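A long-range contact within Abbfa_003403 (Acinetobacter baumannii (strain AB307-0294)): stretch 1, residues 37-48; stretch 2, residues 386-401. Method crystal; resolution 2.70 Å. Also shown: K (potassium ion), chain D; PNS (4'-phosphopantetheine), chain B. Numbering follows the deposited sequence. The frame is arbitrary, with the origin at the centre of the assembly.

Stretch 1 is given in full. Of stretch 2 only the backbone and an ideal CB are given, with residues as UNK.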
# COMPACT_ATOMS: atom_id res chain seq x y z
N SER A 37 -20.47 -4.54 2.39
CA SER A 37 -21.82 -4.17 2.78
C SER A 37 -21.97 -2.66 2.82
O SER A 37 -23.01 -2.12 3.19
CB SER A 37 -22.14 -4.74 4.14
OG SER A 37 -21.51 -3.96 5.12
N ALA A 38 -20.92 -1.96 2.42
CA ALA A 38 -20.91 -0.52 2.57
C ALA A 38 -22.02 0.17 1.77
O ALA A 38 -22.29 1.35 2.01
CB ALA A 38 -19.54 0.03 2.19
N TYR A 39 -22.65 -0.54 0.84
CA TYR A 39 -23.72 0.06 0.03
C TYR A 39 -25.11 -0.58 0.29
O TYR A 39 -26.01 -0.48 -0.54
CB TYR A 39 -23.35 -0.02 -1.45
CG TYR A 39 -22.19 0.87 -1.78
CD1 TYR A 39 -22.37 2.24 -1.97
CD2 TYR A 39 -20.90 0.35 -1.87
CE1 TYR A 39 -21.30 3.07 -2.24
CE2 TYR A 39 -19.82 1.18 -2.14
CZ TYR A 39 -20.02 2.54 -2.32
OH TYR A 39 -18.96 3.37 -2.61
N ASN A 40 -25.25 -1.23 1.44
CA ASN A 40 -26.54 -1.72 1.92
C ASN A 40 -27.35 -0.63 2.59
O ASN A 40 -27.22 -0.44 3.80
CB ASN A 40 -26.33 -2.84 2.94
CG ASN A 40 -25.80 -4.11 2.33
OD1 ASN A 40 -25.24 -4.11 1.24
ND2 ASN A 40 -25.96 -5.21 3.05
N MET A 41 -28.18 0.10 1.84
CA MET A 41 -29.05 1.09 2.46
C MET A 41 -30.08 0.40 3.38
O MET A 41 -30.65 -0.66 3.05
CB MET A 41 -29.79 1.91 1.41
CG MET A 41 -28.99 2.25 0.18
SD MET A 41 -29.84 3.38 -0.90
CE MET A 41 -29.95 4.78 0.18
N VAL A 42 -30.30 1.00 4.54
CA VAL A 42 -31.16 0.41 5.55
C VAL A 42 -32.03 1.46 6.19
O VAL A 42 -31.52 2.42 6.77
CB VAL A 42 -30.37 -0.29 6.69
CG1 VAL A 42 -31.34 -0.82 7.76
CG2 VAL A 42 -29.48 -1.38 6.15
N VAL A 43 -33.34 1.28 6.09
CA VAL A 43 -34.28 2.04 6.89
C VAL A 43 -35.00 1.04 7.80
O VAL A 43 -35.43 -0.03 7.33
CB VAL A 43 -35.28 2.83 6.00
CG1 VAL A 43 -35.94 1.94 4.98
CG2 VAL A 43 -36.33 3.49 6.83
N ALA A 44 -35.11 1.36 9.10
CA ALA A 44 -35.70 0.42 10.07
C ALA A 44 -36.72 1.07 11.01
O ALA A 44 -36.65 2.27 11.33
CB ALA A 44 -34.59 -0.22 10.90
N PHE A 45 -37.66 0.26 11.49
CA PHE A 45 -38.74 0.81 12.30
C PHE A 45 -39.14 -0.09 13.43
O PHE A 45 -39.08 -1.31 13.34
CB PHE A 45 -39.98 1.11 11.44
CG PHE A 45 -39.75 2.13 10.36
CD1 PHE A 45 -39.61 3.48 10.68
CD2 PHE A 45 -39.69 1.76 9.03
CE1 PHE A 45 -39.41 4.43 9.69
CE2 PHE A 45 -39.49 2.71 8.03
CZ PHE A 45 -39.35 4.05 8.37
N ASP A 46 -39.52 0.55 14.53
CA ASP A 46 -40.23 -0.12 15.59
C ASP A 46 -41.67 -0.20 15.09
O ASP A 46 -42.21 0.81 14.65
CB ASP A 46 -40.10 0.67 16.90
CG ASP A 46 -40.58 -0.10 18.10
OD1 ASP A 46 -41.64 -0.74 18.00
OD2 ASP A 46 -39.87 -0.09 19.13
N VAL A 47 -42.27 -1.39 15.08
CA VAL A 47 -43.64 -1.51 14.59
C VAL A 47 -44.55 -2.17 15.61
O VAL A 47 -44.36 -3.34 15.93
CB VAL A 47 -43.72 -2.31 13.27
CG1 VAL A 47 -45.16 -2.32 12.77
CG2 VAL A 47 -42.81 -1.70 12.23
N LYS A 48 -45.53 -1.42 16.12
CA LYS A 48 -46.53 -1.96 17.04
C LYS A 48 -47.84 -2.09 16.30
O LYS A 48 -48.26 -1.16 15.61
CB LYS A 48 -46.68 -1.07 18.28
CG LYS A 48 -45.53 -1.14 19.25
CD LYS A 48 -45.71 -0.19 20.42
CE LYS A 48 -44.50 -0.17 21.35
NZ LYS A 48 -43.22 0.17 20.65
N UNK A 386 -54.14 0.56 11.89
CA UNK A 386 -53.73 -0.83 12.12
C UNK A 386 -52.38 -0.98 12.81
O UNK A 386 -52.10 -2.04 13.36
CB UNK A 386 -53.69 -1.57 10.78
N UNK A 387 -51.53 0.05 12.76
CA UNK A 387 -50.18 -0.04 13.32
C UNK A 387 -49.57 1.30 13.69
O UNK A 387 -50.14 2.36 13.46
CB UNK A 387 -49.26 -0.74 12.32
N UNK A 388 -48.36 1.23 14.23
CA UNK A 388 -47.65 2.41 14.70
C UNK A 388 -46.17 2.27 14.42
O UNK A 388 -45.58 1.24 14.78
CB UNK A 388 -47.89 2.63 16.19
N UNK A 389 -45.57 3.27 13.78
CA UNK A 389 -44.12 3.26 13.48
C UNK A 389 -43.35 4.12 14.47
O UNK A 389 -43.76 5.24 14.76
CB UNK A 389 -43.86 3.76 12.06
N UNK A 390 -42.23 3.60 14.97
CA UNK A 390 -41.37 4.36 15.86
C UNK A 390 -39.94 4.28 15.35
O UNK A 390 -39.68 3.54 14.41
CB UNK A 390 -41.47 3.84 17.30
N UNK A 391 -39.03 5.04 15.95
CA UNK A 391 -37.63 5.03 15.53
C UNK A 391 -36.98 3.72 15.84
O UNK A 391 -37.38 3.05 16.79
CB UNK A 391 -36.85 6.16 16.20
N UNK A 392 -35.98 3.33 15.04
CA UNK A 392 -35.04 2.28 15.41
C UNK A 392 -33.70 2.52 14.70
O UNK A 392 -33.50 2.09 13.56
CB UNK A 392 -35.60 0.90 15.06
N UNK A 393 -32.76 3.22 15.36
CA UNK A 393 -31.51 3.55 14.67
C UNK A 393 -30.63 2.34 14.39
O UNK A 393 -30.50 1.42 15.20
CB UNK A 393 -30.72 4.56 15.50
N UNK A 394 -30.03 2.35 13.22
CA UNK A 394 -29.19 1.27 12.77
C UNK A 394 -27.94 1.83 12.07
O UNK A 394 -28.06 2.58 11.10
CB UNK A 394 -29.97 0.34 11.84
N UNK A 395 -26.75 1.50 12.56
CA UNK A 395 -25.55 1.78 11.79
C UNK A 395 -25.72 1.21 10.36
O UNK A 395 -26.12 0.06 10.19
CB UNK A 395 -24.32 1.19 12.48
N UNK A 396 -25.45 2.01 9.34
CA UNK A 396 -25.61 1.53 7.97
C UNK A 396 -24.74 2.30 6.97
O UNK A 396 -24.25 3.40 7.26
CB UNK A 396 -27.08 1.63 7.56
N UNK A 397 -24.56 1.71 5.79
CA UNK A 397 -23.58 2.16 4.79
C UNK A 397 -22.25 2.60 5.41
O UNK A 397 -21.86 3.77 5.34
CB UNK A 397 -24.17 3.32 3.98
N UNK A 398 -21.53 1.66 6.00
CA UNK A 398 -20.24 2.01 6.57
C UNK A 398 -19.09 1.49 5.73
O UNK A 398 -19.13 0.36 5.23
CB UNK A 398 -20.13 1.47 8.00
N UNK A 399 -18.07 2.32 5.55
CA UNK A 399 -16.84 1.92 4.89
C UNK A 399 -16.78 2.19 3.39
O UNK A 399 -16.07 1.49 2.66
CB UNK A 399 -16.62 0.43 5.13
N UNK A 400 -17.51 3.18 2.93
CA UNK A 400 -17.45 3.54 1.53
C UNK A 400 -16.15 4.24 1.23
O UNK A 400 -15.49 3.95 0.23
CB UNK A 400 -18.64 4.42 1.14
N UNK A 401 -15.78 5.15 2.13
CA UNK A 401 -14.58 5.96 1.98
C UNK A 401 -13.71 5.89 3.22
O UNK A 401 -13.99 5.11 4.12
CB UNK A 401 -14.95 7.41 1.68
K K D . -34.87 8.23 14.18
O23 PNS B . -11.05 1.90 -11.33
P24 PNS B . -12.17 1.91 -12.34
O25 PNS B . -11.89 2.48 -13.70
O27 PNS B . -13.34 2.80 -11.66
C28 PNS B . -13.84 2.47 -10.37
C29 PNS B . -14.96 3.43 -10.03
C30 PNS B . -16.00 3.28 -11.14
C31 PNS B . -14.41 4.86 -9.98
C32 PNS B . -15.53 3.07 -8.64
O33 PNS B . -14.42 2.86 -7.77
C34 PNS B . -16.45 4.17 -8.14
O35 PNS B . -17.48 4.49 -8.73
N36 PNS B . -16.13 4.79 -7.01
C37 PNS B . -16.94 5.86 -6.45
C38 PNS B . -17.38 5.41 -5.05
C39 PNS B . -18.74 5.97 -4.75
O40 PNS B . -19.59 6.07 -5.63
N41 PNS B . -18.90 6.34 -3.49
C42 PNS B . -20.07 6.91 -2.87
C43 PNS B . -19.51 7.41 -1.56
S44 PNS B . -19.16 9.17 -1.75

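Position 386 has nothing of stretch 1 within reach of its CB, so the contact sets no preference; it is Asp-386.

At 387 the ideal CB lies 3.5 Å from Lys-48 O and 4.4 Å from Val-47 CG1. A branched or long apolar chain would suit; Leu-387 brings CD2 to 4.1 Å from Val-47 CG1.

Position 388 pairs with Lys-48 through the backbone, and its CB shares a face with that lysine, so polar or beta-branched residues fit. Thr-388 packs CB 4.4 Å from Lys-48 CB, while its O accepts from Lys-48 N at 3.0 Å.

Position 389 turns to the other face, with Val-47, and the Phe-45 ring is near. This calls for a sizeable aliphatic. Leu-389 answers both: CD2 meets Val-47 CG2 at 3.7 Å, and CD1 sits over the Phe-45 ring face, 4.0 Å from CD1 of that ring.

At 390 an ideal CB would stand only 3.5 Å from Asp-46 CB, which favours the smallest residue. Gly-390 leaves that space free and closes a two-bond ring with Asp-46: Gly-390 N to Asp-46 O is 2.8 Å, Asp-46 N to Gly-390 O 3.0 Å.

Position 391 points away and is free to serve another partner; Ser-391 binds potassium, its OG 3.0 Å from K.

At 392 CB points toward stretch 1, 4.0 Å from Asp-46 N and 4.1 Å from Ala-44 O. Several apolar residues could begin here; Phe-392 starts toward the strand, but its ring end leads away, with CD2 still 4.2 Å from Ala-44 CB.

Position 393 faces away and is Pro-393.

At 394 CB points at Val-42 and Ala-44, a shallow apolar patch suited to Val, Ile or Leu. Val-394 places CG1 4.0 Å from Val-42 CG1 and CG2 4.0 Å from Ala-44 CB.

Position 395 points away; Arg-395 forms a salt bridge with 398.

At 396 CB faces Val-42, whose N offers a donor, so a chain carrying an acceptor is attractive. Gln-396 OE1 takes that bond from Val-42 N at 3.0 Å.

Position 397 has positive phi, which Gly, Asn or Asp often tolerate best, and CB 3.4 Å from Ala-38 O. Gln-397 instead extends to Met-41, NE2 lying 3.1 Å from Met-41 CG.

Position 398 points away; it is Glu-398.

At 399 a CB would jam against the preceding carbonyl, demanding Gly-399.

At 400 Ala-38 O is an acceptor and the Tyr-39 ring is close, favouring a long donor. Gln-400 NE2 bonds Ala-38 O at 3.0 Å, its CG lying over the ring face.

Position 401 is unconstrained by stretch 1: Leu-401.

Stretch 2 386-401: DLTLGSFPVRQQEGQL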
# COMPACT_ATOMS: atom_id res chain seq x y z
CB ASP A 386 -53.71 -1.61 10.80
CG ASP A 386 -55.09 -1.79 10.19
OD1 ASP A 386 -56.10 -1.86 10.94
OD2 ASP A 386 -55.17 -1.85 8.94
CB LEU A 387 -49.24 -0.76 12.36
CG LEU A 387 -49.18 -0.39 10.88
CD1 LEU A 387 -48.70 0.97 10.67
CD2 LEU A 387 -48.17 -1.32 10.22
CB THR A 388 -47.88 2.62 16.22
OG1 THR A 388 -49.28 2.85 16.47
CG2 THR A 388 -47.05 3.78 16.74
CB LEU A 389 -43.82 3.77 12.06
CG LEU A 389 -44.23 3.04 10.78
CD1 LEU A 389 -43.48 3.65 9.63
CD2 LEU A 389 -43.96 1.56 10.84
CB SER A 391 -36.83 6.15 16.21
OG SER A 391 -37.23 7.42 15.75
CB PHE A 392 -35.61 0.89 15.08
CG PHE A 392 -34.79 -0.24 15.65
CD1 PHE A 392 -35.06 -0.75 16.90
CD2 PHE A 392 -33.73 -0.79 14.92
CE1 PHE A 392 -34.32 -1.78 17.41
CE2 PHE A 392 -32.97 -1.82 15.43
CZ PHE A 392 -33.25 -2.32 16.68
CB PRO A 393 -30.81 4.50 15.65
CG PRO A 393 -31.93 5.03 16.53
CD PRO A 393 -32.88 3.89 16.67
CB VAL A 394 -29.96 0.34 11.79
CG1 VAL A 394 -29.01 -0.55 11.06
CG2 VAL A 394 -30.95 -0.50 12.54
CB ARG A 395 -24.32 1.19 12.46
CG ARG A 395 -23.86 1.93 13.72
CD ARG A 395 -22.79 1.11 14.48
NE ARG A 395 -21.64 0.75 13.66
CZ ARG A 395 -20.63 -0.03 14.05
NH1 ARG A 395 -20.62 -0.56 15.26
NH2 ARG A 395 -19.63 -0.28 13.22
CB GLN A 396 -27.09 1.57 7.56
CG GLN A 396 -27.74 2.93 7.65
CD GLN A 396 -27.75 3.61 6.31
OE1 GLN A 396 -28.29 3.07 5.33
NE2 GLN A 396 -27.12 4.78 6.23
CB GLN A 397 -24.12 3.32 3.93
CG GLN A 397 -25.61 3.29 3.61
CD GLN A 397 -26.01 4.03 2.33
OE1 GLN A 397 -25.20 4.67 1.67
NE2 GLN A 397 -27.30 4.04 2.07
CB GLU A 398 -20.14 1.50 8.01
CG GLU A 398 -21.12 2.19 8.91
CD GLU A 398 -21.16 1.60 10.31
OE1 GLU A 398 -20.98 0.37 10.44
OE2 GLU A 398 -21.42 2.37 11.27
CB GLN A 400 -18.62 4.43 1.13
CG GLN A 400 -19.93 3.70 1.08
CD GLN A 400 -21.08 4.64 0.89
OE1 GLN A 400 -20.88 5.85 0.79
NE2 GLN A 400 -22.31 4.09 0.83
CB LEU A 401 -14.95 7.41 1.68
CG LEU A 401 -15.74 7.65 0.39
CD1 LEU A 401 -16.11 9.13 0.30
CD2 LEU A 401 -14.94 7.18 -0.83
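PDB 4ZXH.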